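PDB 6OX6: Pa14_01140 from Pseudomonas aeruginosa, which serves as the immunity protein that binds the type VI secretion effector Tas1, a (p)ppApp-synthesising toxin, and helps prevent its early activation. Local coordinates for residues 5-8 with 9-13; 51-54 with 55-59; 64-67 with 68-71. One frame throughout, in Å; residues are numbered along the deposited sequence.

Contact 1 of 3, residues 5-8 with 9-13; sequences KGEA and FARRD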
# COMPACT_ATOMS: atom_id res chain seq x y z
N LYS B 5 6.55 -9.29 -11.97
CA LYS B 5 6.49 -8.94 -13.39
C LYS B 5 7.53 -9.75 -14.18
O LYS B 5 8.56 -10.17 -13.65
CB LYS B 5 6.72 -7.44 -13.61
CG LYS B 5 5.55 -6.55 -13.11
CD LYS B 5 5.84 -5.04 -13.32
CE LYS B 5 4.71 -4.17 -12.78
NZ LYS B 5 5.04 -2.68 -12.82
N GLY B 6 7.23 -9.98 -15.45
CA GLY B 6 8.13 -10.73 -16.31
C GLY B 6 7.59 -12.05 -16.84
O GLY B 6 6.53 -12.09 -17.48
N GLU B 7 8.31 -13.14 -16.53
CA GLU B 7 8.19 -14.39 -17.27
C GLU B 7 6.75 -14.89 -17.37
O GLU B 7 6.27 -15.21 -18.47
CB GLU B 7 9.11 -15.45 -16.66
CG GLU B 7 10.32 -15.57 -17.59
CD GLU B 7 11.31 -16.65 -17.10
OE1 GLU B 7 12.54 -16.41 -16.94
OE2 GLU B 7 10.82 -17.82 -17.01
N ALA B 8 6.03 -14.91 -16.25
CA ALA B 8 4.70 -15.51 -16.19
C ALA B 8 3.69 -14.75 -17.05
O ALA B 8 2.86 -15.37 -17.73
CB ALA B 8 4.22 -15.54 -14.74
N PHE B 9 3.71 -13.41 -16.98
CA PHE B 9 2.78 -12.60 -17.75
C PHE B 9 2.96 -12.76 -19.25
O PHE B 9 2.03 -12.53 -20.03
CB PHE B 9 2.95 -11.14 -17.35
CG PHE B 9 2.41 -10.83 -15.99
CD1 PHE B 9 3.22 -10.96 -14.86
CD2 PHE B 9 1.09 -10.47 -15.83
CE1 PHE B 9 2.71 -10.70 -13.60
CE2 PHE B 9 0.57 -10.21 -14.57
CZ PHE B 9 1.39 -10.33 -13.45
N ALA B 10 4.16 -13.10 -19.68
CA ALA B 10 4.34 -13.36 -21.09
C ALA B 10 4.02 -14.80 -21.45
O ALA B 10 3.74 -15.07 -22.62
CB ALA B 10 5.77 -13.03 -21.52
N ARG B 11 4.13 -15.69 -20.47
CA ARG B 11 3.79 -17.11 -20.61
C ARG B 11 2.29 -17.47 -20.77
O ARG B 11 1.95 -18.35 -21.56
CB ARG B 11 4.39 -17.91 -19.45
CG ARG B 11 5.83 -18.33 -19.67
CD ARG B 11 6.09 -19.73 -19.13
NE ARG B 11 5.47 -19.93 -17.82
CZ ARG B 11 5.92 -19.41 -16.69
NH1 ARG B 11 7.01 -18.65 -16.70
NH2 ARG B 11 5.29 -19.65 -15.55
N ARG B 12 1.42 -16.80 -20.01
CA ARG B 12 0.00 -17.12 -20.00
C ARG B 12 -0.87 -16.13 -19.25
O ARG B 12 -0.38 -15.22 -18.60
CB ARG B 12 -0.15 -18.43 -19.22
CG ARG B 12 0.25 -18.26 -17.76
CD ARG B 12 0.57 -19.56 -17.04
NE ARG B 12 1.45 -19.33 -15.90
CZ ARG B 12 1.03 -18.97 -14.69
NH1 ARG B 12 -0.26 -18.82 -14.46
NH2 ARG B 12 1.91 -18.77 -13.72
N ASP B 13 -2.19 -16.32 -19.37
CA ASP B 13 -3.14 -15.58 -18.57
C ASP B 13 -2.83 -15.75 -17.09
O ASP B 13 -2.40 -16.81 -16.64
CB ASP B 13 -4.56 -16.06 -18.87
CG ASP B 13 -5.02 -15.70 -20.29
OD1 ASP B 13 -4.23 -15.12 -21.08
OD2 ASP B 13 -6.20 -15.95 -20.58
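The ring of Phe9 meets the backbone of Lys5 and Gly6 obliquely, on the close-packed side of the short helix 7-11. Its CG stands beside the backbone N (chi1 -73°), and this brings Phe9 CD1 to 4.1 Å from Lys5 CA. Beyond the two segments the same ring meets Trp27 edge-to-face and packs on Ile14 and Leu59, while Pro414 of the Tas1 chain also touches it. Gly6 is the N-cap residue. The single turn is held by Arg11 N bonding to Glu7 O at 3.0 Å and by Arg12 N reaching Ala8 O at 3.1 Å; the bond from Ala10 N to Gly6 O is weak.

The other side is looser and largely solvent-facing. There the bent chain of Arg11 brings its guanidinium back over the first turn, with Ala8 CA over one face, toward its rim, 4.1 Å from Arg11 CZ, and Glu7 CB near the plane at its edge. The carboxylate of Glu7 is turned 82° from the guanidinium, and Glu7 OE2 lies 3.9 Å from Arg11 NH1, a long salt bridge. Arg12 brings NH2 to 4.1 Å from Ala8 CB, but its firmer partner is Glu64.

The chemistry thus divides the helix: backbone bonds shape the turn and the buried Phe9 seats it on the fold, whereas the Glu7–Arg11 attraction across the surface probably adds little.

Contact 2 of 3, residues 51-54 with 55-59; sequences DNRL and FNDAL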
# COMPACT_ATOMS: atom_id res chain seq x y z
N ASP B 51 0.59 0.80 -15.15
CA ASP B 51 1.24 1.48 -14.02
C ASP B 51 0.26 1.87 -12.92
O ASP B 51 0.60 2.70 -12.07
CB ASP B 51 2.01 2.71 -14.50
CG ASP B 51 1.10 3.83 -14.93
OD1 ASP B 51 -0.03 3.56 -15.40
OD2 ASP B 51 1.53 5.00 -14.81
N ASN B 52 -0.94 1.28 -12.90
CA ASN B 52 -1.95 1.64 -11.91
C ASN B 52 -1.49 1.26 -10.50
O ASN B 52 -0.96 0.18 -10.27
CB ASN B 52 -3.26 0.94 -12.23
CG ASN B 52 -4.30 1.14 -11.17
OD1 ASN B 52 -4.51 0.28 -10.29
ND2 ASN B 52 -4.96 2.28 -11.22
N ARG B 53 -1.74 2.15 -9.54
CA ARG B 53 -1.27 1.96 -8.17
C ARG B 53 -1.78 0.66 -7.57
O ARG B 53 -1.02 -0.15 -7.03
CB ARG B 53 -1.71 3.16 -7.32
CG ARG B 53 -1.01 3.28 -5.97
CD ARG B 53 -1.70 2.46 -4.86
NE ARG B 53 -3.16 2.63 -4.82
CZ ARG B 53 -3.97 1.99 -3.98
NH1 ARG B 53 -3.48 1.11 -3.12
NH2 ARG B 53 -5.29 2.20 -4.01
N LEU B 54 -3.10 0.47 -7.59
CA LEU B 54 -3.68 -0.67 -6.88
C LEU B 54 -3.30 -1.98 -7.56
O LEU B 54 -3.01 -2.98 -6.89
CB LEU B 54 -5.20 -0.48 -6.81
CG LEU B 54 -6.07 -1.56 -6.15
CD1 LEU B 54 -5.66 -1.70 -4.69
CD2 LEU B 54 -7.59 -1.21 -6.30
N PHE B 55 -3.21 -1.97 -8.89
CA PHE B 55 -2.73 -3.15 -9.59
C PHE B 55 -1.31 -3.54 -9.17
O PHE B 55 -1.03 -4.72 -8.91
CB PHE B 55 -2.77 -2.91 -11.10
CG PHE B 55 -2.15 -4.05 -11.89
CD1 PHE B 55 -2.77 -5.29 -11.91
CD2 PHE B 55 -0.95 -3.88 -12.57
CE1 PHE B 55 -2.23 -6.34 -12.62
CE2 PHE B 55 -0.39 -4.95 -13.29
CZ PHE B 55 -1.03 -6.17 -13.31
N ASN B 56 -0.39 -2.57 -9.15
CA ASN B 56 0.96 -2.88 -8.72
C ASN B 56 1.00 -3.29 -7.24
O ASN B 56 1.84 -4.10 -6.85
CB ASN B 56 1.88 -1.69 -9.00
CG ASN B 56 2.27 -1.61 -10.48
OD1 ASN B 56 3.25 -2.23 -10.88
ND2 ASN B 56 1.50 -0.90 -11.28
N ASP B 57 0.09 -2.77 -6.41
CA ASP B 57 -0.01 -3.31 -5.05
C ASP B 57 -0.43 -4.77 -5.07
O ASP B 57 0.09 -5.59 -4.29
CB ASP B 57 -0.98 -2.49 -4.20
CG ASP B 57 -0.35 -1.22 -3.63
OD1 ASP B 57 0.83 -0.96 -3.92
OD2 ASP B 57 -1.02 -0.48 -2.87
N ALA B 58 -1.37 -5.11 -5.95
CA ALA B 58 -1.83 -6.49 -6.07
C ALA B 58 -0.71 -7.41 -6.50
O ALA B 58 -0.60 -8.54 -6.00
CB ALA B 58 -3.00 -6.56 -7.05
N LEU B 59 0.17 -6.93 -7.38
CA LEU B 59 1.32 -7.76 -7.76
C LEU B 59 2.24 -7.98 -6.58
O LEU B 59 2.78 -9.09 -6.42
CB LEU B 59 2.11 -7.12 -8.89
CG LEU B 59 1.31 -6.88 -10.17
CD1 LEU B 59 2.25 -6.42 -11.30
CD2 LEU B 59 0.59 -8.14 -10.56
O HOH W 1 1.52 0.48 -6.26
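Two side-chain torsions set up the start of helix 53-61: Asn52 holds CG anti to its N (chi1 173°), which carries OD1 forward over the first turn to Phe55, and Asn56 keeps CG beside its own N (chi1 -78°), which swings the amide back toward Asn52. As N-cap, Asn52 OD1 accepts from Phe55 N at 3.0 Å, in the carbonyl plane and on a lone pair. Its backbone O is gripped twice by Asn56. Asn56 N donates to Asn52 O at 3.0 Å in a nearly straight bond, and Asn56 ND2 reaches Asn52 O at 2.9 Å from above the carbonyl plane, with the acceptor close to the plane of the Asn56 amide. That amide is fixed further by His50 O, which also takes a bond from ND2, and by Lys5, whose NZ donates to OD1.

Next to the cap, Arg53 bends at chi2 and chi3 toward Asp57, one turn further along. Arg53 NH1 meets Asp57 OD2 at 2.9 Å in a hydrogen-bonded salt bridge. The oxygen sits near the guanidinium plane, yet the donor approaches from above the carboxylate, the two planes being 79° apart. A water donates to both Arg53 O and Asp57 OD1, closing a second link beside the ion pair. Arg53 is shared with Glu21 and, more strongly, with Asp296 of the Tas1 chain, so Asp57 probably helps to orient it for the toxin.

Leu54, Phe55 and Ala58 turn the helix's apolar side to the sheet, touching Tyr25 of strand 23-28; Leu54 also reaches Phe38 and Phe55 reaches Ile34, both on strand 33-38, while Leu54 and Ala58 pack on Tyr18 of strand 14-18.

Contact 3 of 3, residues 64-67 with 68-71; sequences EITR and EEYE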
# COMPACT_ATOMS: atom_id res chain seq x y z
N GLU B 64 -1.73 -15.46 -6.60
CA GLU B 64 -2.27 -15.95 -7.85
C GLU B 64 -3.45 -16.89 -7.57
O GLU B 64 -3.42 -17.66 -6.61
CB GLU B 64 -1.16 -16.65 -8.65
CG GLU B 64 -1.60 -17.13 -10.01
CD GLU B 64 -0.46 -17.45 -10.97
OE1 GLU B 64 0.73 -17.25 -10.62
OE2 GLU B 64 -0.78 -17.88 -12.10
N ILE B 65 -4.50 -16.79 -8.38
CA ILE B 65 -5.64 -17.69 -8.33
C ILE B 65 -5.87 -18.25 -9.73
O ILE B 65 -5.18 -17.89 -10.69
CB ILE B 65 -6.91 -17.01 -7.78
CG1 ILE B 65 -7.25 -15.79 -8.64
CG2 ILE B 65 -6.71 -16.62 -6.29
CD1 ILE B 65 -8.61 -15.06 -8.31
N THR B 66 -6.86 -19.13 -9.84
CA THR B 66 -7.18 -19.76 -11.12
C THR B 66 -8.27 -18.98 -11.85
O THR B 66 -8.99 -18.16 -11.26
CB THR B 66 -7.62 -21.21 -10.91
OG1 THR B 66 -8.93 -21.21 -10.33
CG2 THR B 66 -6.68 -21.94 -10.01
N ARG B 67 -8.43 -19.32 -13.12
CA ARG B 67 -9.45 -18.72 -13.96
C ARG B 67 -10.83 -19.01 -13.39
O ARG B 67 -11.70 -18.14 -13.37
CB ARG B 67 -9.35 -19.25 -15.39
CG ARG B 67 -10.42 -18.72 -16.33
CD ARG B 67 -10.17 -19.15 -17.77
NE ARG B 67 -11.37 -19.67 -18.40
CZ ARG B 67 -11.97 -20.80 -18.06
NH1 ARG B 67 -11.47 -21.55 -17.07
NH2 ARG B 67 -13.06 -21.20 -18.69
N GLU B 68 -11.04 -20.24 -12.91
CA GLU B 68 -12.34 -20.57 -12.33
C GLU B 68 -12.60 -19.76 -11.06
O GLU B 68 -13.70 -19.21 -10.88
CB GLU B 68 -12.47 -22.08 -12.06
CG GLU B 68 -13.65 -22.45 -11.15
CD GLU B 68 -13.30 -22.38 -9.66
OE1 GLU B 68 -12.13 -22.67 -9.32
OE2 GLU B 68 -14.17 -22.00 -8.83
N GLU B 69 -11.61 -19.66 -10.17
CA GLU B 69 -11.80 -18.86 -8.96
C GLU B 69 -12.14 -17.41 -9.31
O GLU B 69 -13.04 -16.81 -8.72
CB GLU B 69 -10.55 -18.88 -8.09
CG GLU B 69 -10.21 -20.22 -7.51
CD GLU B 69 -8.94 -20.15 -6.69
OE1 GLU B 69 -8.99 -19.75 -5.50
OE2 GLU B 69 -7.88 -20.43 -7.28
N TYR B 70 -11.38 -16.83 -10.24
CA TYR B 70 -11.67 -15.46 -10.67
C TYR B 70 -13.08 -15.35 -11.22
O TYR B 70 -13.83 -14.44 -10.84
CB TYR B 70 -10.66 -15.02 -11.72
CG TYR B 70 -10.93 -13.63 -12.25
CD1 TYR B 70 -10.42 -12.53 -11.62
CD2 TYR B 70 -11.75 -13.44 -13.37
CE1 TYR B 70 -10.65 -11.27 -12.09
CE2 TYR B 70 -12.01 -12.16 -13.84
CZ TYR B 70 -11.45 -11.09 -13.19
OH TYR B 70 -11.68 -9.82 -13.63
N GLU B 71 -13.46 -16.27 -12.11
CA GLU B 71 -14.77 -16.14 -12.75
C GLU B 71 -15.90 -16.40 -11.77
O GLU B 71 -16.97 -15.80 -11.90
CB GLU B 71 -14.86 -17.08 -13.94
CG GLU B 71 -13.96 -16.65 -15.07
CD GLU B 71 -14.04 -17.58 -16.25
OE1 GLU B 71 -14.86 -18.52 -16.21
OE2 GLU B 71 -13.28 -17.37 -17.23
O HOH W 2 -9.78 -22.68 -13.37
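Thr66 and Glu69 cross at about a right angle, each side chain reaching the other's backbone N. This is a capping box at the start of helix 67-72: Thr66 OG1, the N-cap oxygen, accepts from Glu69 N at 3.1 Å in a nearly straight bond, and Glu69 OE2 accepts in return from Thr66 N at 3.0 Å. The second donor comes from well above the carboxylate plane, 44° out of it. With OG1 between the backbone N and carbonyl carbon (chi1 72°), Thr66 points it forward at Glu69 N. A water accepts from Glu68 N at 2.8 Å.

Ile65 crosses Glu69 obliquely, Ile65 CB lying 3.6 Å from Glu69 OE2, and brings CD1 to 4.0 Å from Tyr70 CB. The Tyr70 ring leads away from this apolar touch to meet the ring of Tyr15 at an oblique angle, with its OH bonded to Glu43.

Arg67 and Glu71, one turn apart, also cross obliquely. Glu71 OE2 stands 3.2 Å from Arg67 NE, over one face of the guanidinium, whose plane makes 66° with the carboxylate; no N-H is directed at the oxygen, and this salt bridge rests on charge alone.

The chemistry implies a precise start to the helix, where directional bonds serve N-H groups at the N-cap and in the first turn and the negative carboxylate of Glu69 would favourably face the helix dipole, beside an exposed ion pair with little directional hold.

How the contacts relate
From the N terminus, contact 1 (5-13) forms helix 7-11 and delivers the chain into strand 14-18. Strands 23-28 and 33-38 follow before contact 2 (51-59) starts helix 53-61, and a short strand, 63-65, then leads into contact 3 (64-71). Each closes only a local turn; the three stand in series, with none crossing or enclosing another. Contact 1 touches contact 2 through Lys5 and Phe9 and contact 3 through Arg12. Together they join the helices to the antiparallel sheet, where strand 63-65 pairs with 14-18. Contacts 2 and 3 lie on opposite sides of the chain's centre, their nearest atoms about 7 Å apart. Tas1 touches contacts 1 and 2 but not contact 3.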